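Local atomic coordinates of RickCE (Rickettsia bellii, PDB entry 5HAM), a protein that is a bacterial effector protease of the CE clan that probably removes ubiquitin from proteins of the host cell. Residues Val62-Thr65 and Ile66-Asn70; Leu80-Gly83 and Asp84-Arg88. One frame throughout, in Å; residues are numbered along the deposited sequence.

Interaction 1 of 2, residues Val62-Thr65 and Ile66-Asn70; sequences VQET and IKIAN
Ile66 packs back against Val62 one turn earlier on helix 52-69, on the side of the contact that faces the neighbouring helix. The closeness here comes from the backbone. Ile66 N donates to Val62 O at 3.0 Å, a nearly straight bond with an N-H...O angle of 169°. With its CG1 beside its own backbone N (chi1 -73°), Ile66 lays that methylene 3.4 Å from Val62 O. From there CD1 extends toward CG1 of Val62, at 4.4 Å a light apolar touch. Both side chains also meet helix 75-93: Val62 lies on Arg88 and Leu92, and Ile66 on Ala85 and Glu89.

The solvent side is looser and mostly charged, though Ile68 lies there too. Glu64 and Lys67, three residues apart, cross at a slant, and Lys67 NZ reaches Glu64 OE2 at 3.0 Å in a salt bridge whose hydrogen bond is weak. A bend at chi3 (-63°) folds the lysine chain back, leaving Lys67 CE 3.1 Å from Glu64 OE2 and 3.4 Å from Gln63 O. Further along, Ile68 CG1 rests 3.5 Å from Glu64 O, while the hydroxyl of Thr65 bonds to Glu61 O within the same helix. Val62 and Ile66 thus join this helix to helix 75-93, whereas the exposed ion pair probably adds only modest stability.

Interaction 2 of 2, residues Leu80-Gly83 and Asp84-Arg88; sequences LMLG and DAKKR
Lys86 N donates to Leu82 O at 2.9 Å, the shortest of the four alpha-helical backbone bonds, from residue i+4 to residue i, that join 80-83 to 84-88. Its N-H...O angle of 172° makes it the straightest of the four as well. Asp84 to Leu80, Ala85 to Met81 and Lys87 to Gly83 complete the ladder. The stretch belongs to helix 75-93, the second arm of an antiparallel helical hairpin whose first arm is helix 52-69. This hairpin lies at the outer edge of the crystallised fragment, away from its mixed five-stranded sheet.

Leu82 and Lys86 make the closest side-chain packing between the two halves. The Leu82 side chain starts out with CG anti to the backbone N (chi1 175°), which carries CD1 to the aliphatic part of the lysine, 3.9 Å from Lys86 CE and 4.0 Å from Lys86 CD. The lysine is extended beyond CG and passes the leucine at a slant, so the contact is made by its methylenes. Its ammonium end stays a little farther off, in an exposed position. Leu82 is buried and also leans on Ile66 and Asn70, placing this leucine-lysine contact at the margin between the hairpin interface and the surface.

Ala85 is likewise buried; its CB lies 3.6 Å from Met81 O and packs on Ile66 of the partner helix. Arg88, one turn on from Asp84, makes a salt bridge through NE with Asp47, tying the helix to helix 42-49.

On the exposed side Asp84 folds its carboxylate back along the helix, with CG beside its own backbone N. Two acceptors thus come close without bonding: Asp84 OD1 lies 3.4 Å from Leu80 O, the same oxygen that accepts the hydrogen bond from Asp84 N at 3.1 Å.

How the interactions relate
Interactions 1 and 2 are each a local, within-helix contact, but they sit on the two successive arms of one helical hairpin, with centres about 9 Å apart. The facing sides meet directly: Ile66 CG1 packs 3.6 Å from Ala85 CB, and the guanidinium of Arg88 packs over Val62 at the border of the interface, its NH1 3.3 Å from Val62 CG2. Each is partly buried, through Val62 and Ala69 in one and Leu82 and Ala85 in the other, while the exposed parts mix charged and apolar side chains. Interaction 1, centred about 31 Å from the chain's centre against about 23 Å for interaction 2, has a salt bridge between its halves; interaction 2 has none.

Interaction 1 of 2, residues Val62-Thr65 and Ile66-Asn70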
ATOM      1  N   VAL A  62     -13.211  17.394 -21.323  1.00 26.00           N
ATOM      2  CA  VAL A  62     -11.840  17.424 -20.836  1.00 29.56           C
ATOM      3  C   VAL A  62     -11.247  18.809 -21.035  1.00 30.71           C
ATOM      4  O   VAL A  62     -10.623  19.366 -20.132  1.00 23.52           O
ATOM      5  CB  VAL A  62     -10.946  16.387 -21.557  1.00 30.91           C
ATOM      6  CG1 VAL A  62      -9.498  16.688 -21.308  1.00 27.11           C
ATOM      7  CG2 VAL A  62     -11.288  14.981 -21.091  1.00 31.04           C
ATOM      8  N   GLN A  63     -11.472  19.363 -22.219  1.00 30.06           N
ATOM      9  CA  GLN A  63     -10.925  20.658 -22.584  1.00 37.08           C
ATOM     10  C   GLN A  63     -11.504  21.769 -21.703  1.00 40.63           C
ATOM     11  O   GLN A  63     -10.851  22.794 -21.460  1.00 45.11           O
ATOM     12  CB  GLN A  63     -11.193  20.937 -24.066  1.00 34.71           C
ATOM     13  CG  GLN A  63     -10.281  20.152 -24.993  1.00 41.61           C
ATOM     14  CD  GLN A  63     -10.658  20.268 -26.472  1.00 46.49           C
ATOM     15  OE1 GLN A  63     -11.726  20.779 -26.830  1.00 47.53           O
ATOM     16  NE2 GLN A  63      -9.772  19.788 -27.336  1.00 45.29           N
ATOM     17  N   GLU A  64     -12.723  21.551 -21.222  1.00 32.01           N
ATOM     18  CA  GLU A  64     -13.386  22.515 -20.360  1.00 38.05           C
ATOM     19  C   GLU A  64     -12.816  22.407 -18.952  1.00 38.10           C
ATOM     20  O   GLU A  64     -12.576  23.409 -18.291  1.00 38.69           O
ATOM     21  CB  GLU A  64     -14.902  22.286 -20.351  1.00 40.63           C
ATOM     22  CG  GLU A  64     -15.679  23.321 -21.128  1.00 57.50           C
ATOM     23  CD  GLU A  64     -15.553  24.717 -20.525  1.00 70.61           C
ATOM     24  OE1 GLU A  64     -15.386  24.840 -19.286  1.00 68.95           O
ATOM     25  OE2 GLU A  64     -15.616  25.693 -21.302  1.00 74.21           O
ATOM     26  N   THR A  65     -12.606  21.176 -18.509  1.00 34.75           N
ATOM     27  CA  THR A  65     -11.979  20.913 -17.234  1.00 37.35           C
ATOM     28  C   THR A  65     -10.643  21.616 -17.128  1.00 45.65           C
ATOM     29  O   THR A  65     -10.370  22.303 -16.142  1.00 53.13           O
ATOM     30  CB  THR A  65     -11.707  19.437 -17.084  1.00 37.96           C
ATOM     31  OG1 THR A  65     -12.951  18.738 -17.092  1.00 43.62           O
ATOM     32  CG2 THR A  65     -10.978  19.174 -15.792  1.00 39.30           C
ATOM     33  N   ILE A  66      -9.817  21.435 -18.156  1.00 40.79           N
ATOM     34  CA  ILE A  66      -8.516  22.073 -18.228  1.00 35.45           C
ATOM     35  C   ILE A  66      -8.680  23.550 -17.969  1.00 36.91           C
ATOM     36  O   ILE A  66      -7.941  24.132 -17.185  1.00 37.70           O
ATOM     37  CB  ILE A  66      -7.872  21.870 -19.605  1.00 33.01           C
ATOM     38  CG1 ILE A  66      -7.384  20.428 -19.753  1.00 29.45           C
ATOM     39  CG2 ILE A  66      -6.719  22.831 -19.819  1.00 25.16           C
ATOM     40  CD1 ILE A  66      -6.779  20.157 -21.113  1.00 28.15           C
ATOM     41  N   LYS A  67      -9.679  24.142 -18.612  1.00 40.63           N
ATOM     42  CA  LYS A  67      -9.962  25.559 -18.444  1.00 42.74           C
ATOM     43  C   LYS A  67     -10.353  25.937 -17.007  1.00 53.63           C
ATOM     44  O   LYS A  67     -10.030  27.028 -16.545  1.00 60.56           O
ATOM     45  CB  LYS A  67     -11.015  26.012 -19.452  1.00 41.37           C
ATOM     46  CG  LYS A  67     -10.444  26.267 -20.832  1.00 40.79           C
ATOM     47  CD  LYS A  67     -11.498  26.752 -21.818  1.00 48.48           C
ATOM     48  CE  LYS A  67     -12.566  25.689 -22.016  1.00 57.32           C
ATOM     49  NZ  LYS A  67     -13.345  25.862 -23.271  1.00 59.54           N
ATOM     50  N   ILE A  68     -11.016  25.032 -16.293  1.00 53.81           N
ATOM     51  CA  ILE A  68     -11.422  25.312 -14.919  1.00 57.80           C
ATOM     52  C   ILE A  68     -10.355  24.869 -13.919  1.00 64.80           C
ATOM     53  O   ILE A  68     -10.047  25.595 -12.972  1.00 67.57           O
ATOM     54  CB  ILE A  68     -12.753  24.614 -14.569  1.00 54.16           C
ATOM     55  CG1 ILE A  68     -13.878  25.117 -15.469  1.00 47.20           C
ATOM     56  CG2 ILE A  68     -13.100  24.817 -13.090  1.00 59.37           C
ATOM     57  CD1 ILE A  68     -14.208  26.564 -15.273  1.00 49.57           C
ATOM     58  N   ALA A  69      -9.799  23.674 -14.130  1.00 59.05           N
ATOM     59  CA  ALA A  69      -8.761  23.133 -13.252  1.00 55.40           C
ATOM     60  C   ALA A  69      -7.613  24.116 -13.104  1.00 53.95           C
ATOM     61  O   ALA A  69      -6.962  24.188 -12.064  1.00 56.29           O
ATOM     62  CB  ALA A  69      -8.247  21.803 -13.777  1.00 51.98           C
ATOM     63  N   ASN A  70      -7.380  24.884 -14.155  1.00 50.11           N
ATOM     64  CA  ASN A  70      -6.464  26.005 -14.085  1.00 54.31           C
ATOM     65  C   ASN A  70      -6.768  26.973 -12.935  1.00 50.60           C
ATOM     66  O   ASN A  70      -5.869  27.639 -12.434  1.00 53.94           O
ATOM     67  CB  ASN A  70      -6.505  26.773 -15.401  1.00 66.78           C
ATOM     68  CG  ASN A  70      -5.130  27.047 -15.954  1.00 75.08           C
ATOM     69  OD1 ASN A  70      -4.419  27.929 -15.473  1.00 73.15           O
ATOM     70  ND2 ASN A  70      -4.750  26.299 -16.986  1.00 81.93           N
TER

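Interaction 2 of 2, residues Leu80-Gly83 and Asp84-Arg88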
ATOM      1  N   LEU A  80      -2.201  18.757  -9.800  1.00 26.21           N
ATOM      2  CA  LEU A  80      -2.595  17.362  -9.926  1.00 22.98           C
ATOM      3  C   LEU A  80      -3.799  17.225 -10.861  1.00 26.51           C
ATOM      4  O   LEU A  80      -3.779  16.442 -11.801  1.00 30.30           O
ATOM      5  CB  LEU A  80      -2.914  16.784  -8.550  1.00 30.20           C
ATOM      6  CG  LEU A  80      -3.460  15.359  -8.466  1.00 31.29           C
ATOM      7  CD1 LEU A  80      -2.383  14.365  -8.834  1.00 33.05           C
ATOM      8  CD2 LEU A  80      -3.959  15.085  -7.071  1.00 24.41           C
ATOM      9  N   MET A  81      -4.844  18.007 -10.622  1.00 24.74           N
ATOM     10  CA  MET A  81      -6.048  17.877 -11.433  1.00 23.72           C
ATOM     11  C   MET A  81      -5.788  18.312 -12.884  1.00 30.35           C
ATOM     12  O   MET A  81      -6.274  17.691 -13.834  1.00 31.02           O
ATOM     13  CB  MET A  81      -7.206  18.640 -10.790  1.00 22.11           C
ATOM     14  CG  MET A  81      -7.550  18.150  -9.357  1.00 30.84           C
ATOM     15  SD  MET A  81      -7.840  16.357  -9.216  1.00 35.80           S
ATOM     16  CE  MET A  81      -9.291  16.233 -10.267  1.00 25.67           C
ATOM     17  N   LEU A  82      -4.997  19.364 -13.043  1.00 29.64           N
ATOM     18  CA  LEU A  82      -4.681  19.896 -14.353  1.00 27.48           C
ATOM     19  C   LEU A  82      -3.796  18.921 -15.125  1.00 31.69           C
ATOM     20  O   LEU A  82      -4.036  18.637 -16.297  1.00 32.70           O
ATOM     21  CB  LEU A  82      -3.989  21.244 -14.198  1.00 27.95           C
ATOM     22  CG  LEU A  82      -3.458  21.960 -15.437  1.00 32.76           C
ATOM     23  CD1 LEU A  82      -4.548  22.195 -16.484  1.00 26.66           C
ATOM     24  CD2 LEU A  82      -2.786  23.273 -15.029  1.00 26.52           C
ATOM     25  N   GLY A  83      -2.780  18.387 -14.459  1.00 32.36           N
ATOM     26  CA  GLY A  83      -1.899  17.437 -15.112  1.00 22.73           C
ATOM     27  C   GLY A  83      -2.681  16.233 -15.609  1.00 30.74           C
ATOM     28  O   GLY A  83      -2.500  15.778 -16.729  1.00 41.84           O
ATOM     29  N   ASP A  84      -3.586  15.730 -14.783  1.00 29.75           N
ATOM     30  CA  ASP A  84      -4.429  14.622 -15.203  1.00 24.40           C
ATOM     31  C   ASP A  84      -5.406  14.961 -16.353  1.00 26.67           C
ATOM     32  O   ASP A  84      -5.674  14.113 -17.214  1.00 24.08           O
ATOM     33  CB  ASP A  84      -5.157  14.009 -14.006  1.00 27.59           C
ATOM     34  CG  ASP A  84      -4.229  13.139 -13.141  1.00 39.21           C
ATOM     35  OD1 ASP A  84      -2.996  13.375 -13.163  1.00 45.12           O
ATOM     36  OD2 ASP A  84      -4.724  12.226 -12.430  1.00 36.43           O
ATOM     37  N   ALA A  85      -5.933  16.180 -16.379  1.00 19.45           N
ATOM     38  CA  ALA A  85      -6.815  16.564 -17.482  1.00 23.41           C
ATOM     39  C   ALA A  85      -6.032  16.607 -18.783  1.00 24.61           C
ATOM     40  O   ALA A  85      -6.479  16.095 -19.806  1.00 26.05           O
ATOM     41  CB  ALA A  85      -7.483  17.902 -17.217  1.00 21.06           C
ATOM     42  N   LYS A  86      -4.850  17.207 -18.727  1.00 23.84           N
ATOM     43  CA  LYS A  86      -3.986  17.277 -19.890  1.00 23.01           C
ATOM     44  C   LYS A  86      -3.609  15.892 -20.385  1.00 28.01           C
ATOM     45  O   LYS A  86      -3.591  15.641 -21.593  1.00 33.19           O
ATOM     46  CB  LYS A  86      -2.750  18.122 -19.581  1.00 20.88           C
ATOM     47  CG  LYS A  86      -3.036  19.612 -19.771  1.00 26.22           C
ATOM     48  CD  LYS A  86      -2.064  20.534 -19.093  1.00 29.12           C
ATOM     49  CE  LYS A  86      -2.270  21.955 -19.618  1.00 41.90           C
ATOM     50  NZ  LYS A  86      -1.314  22.944 -19.051  1.00 50.69           N
ATOM     51  N   LYS A  87      -3.345  14.981 -19.456  1.00 22.88           N
ATOM     52  CA  LYS A  87      -3.016  13.622 -19.847  1.00 26.46           C
ATOM     53  C   LYS A  87      -4.201  12.963 -20.554  1.00 29.91           C
ATOM     54  O   LYS A  87      -4.030  12.250 -21.553  1.00 28.76           O
ATOM     55  CB  LYS A  87      -2.590  12.776 -18.652  1.00 19.03           C
ATOM     56  CG  LYS A  87      -2.238  11.342 -19.043  1.00 25.26           C
ATOM     57  CD  LYS A  87      -2.098  10.424 -17.829  1.00 28.07           C
ATOM     58  CE  LYS A  87      -2.401   8.995 -18.206  1.00 32.24           C
ATOM     59  NZ  LYS A  87      -2.766   8.156 -17.018  1.00 43.43           N
ATOM     60  N   ARG A  88      -5.396  13.213 -20.027  1.00 29.83           N
ATOM     61  CA  ARG A  88      -6.616  12.697 -20.627  1.00 25.72           C
ATOM     62  C   ARG A  88      -6.827  13.273 -22.021  1.00 28.78           C
ATOM     63  O   ARG A  88      -7.248  12.564 -22.934  1.00 27.51           O
ATOM     64  CB  ARG A  88      -7.809  13.020 -19.750  1.00 25.82           C
ATOM     65  CG  ARG A  88      -8.004  12.056 -18.599  1.00 26.74           C
ATOM     66  CD  ARG A  88      -9.311  12.356 -17.869  1.00 28.64           C
ATOM     67  NE  ARG A  88     -10.508  11.896 -18.582  1.00 31.58           N
ATOM     68  CZ  ARG A  88     -11.659  12.569 -18.630  1.00 32.48           C
ATOM     69  NH1 ARG A  88     -11.769  13.742 -18.023  1.00 23.77           N
ATOM     70  NH2 ARG A  88     -12.704  12.072 -19.280  1.00 33.28           N
TER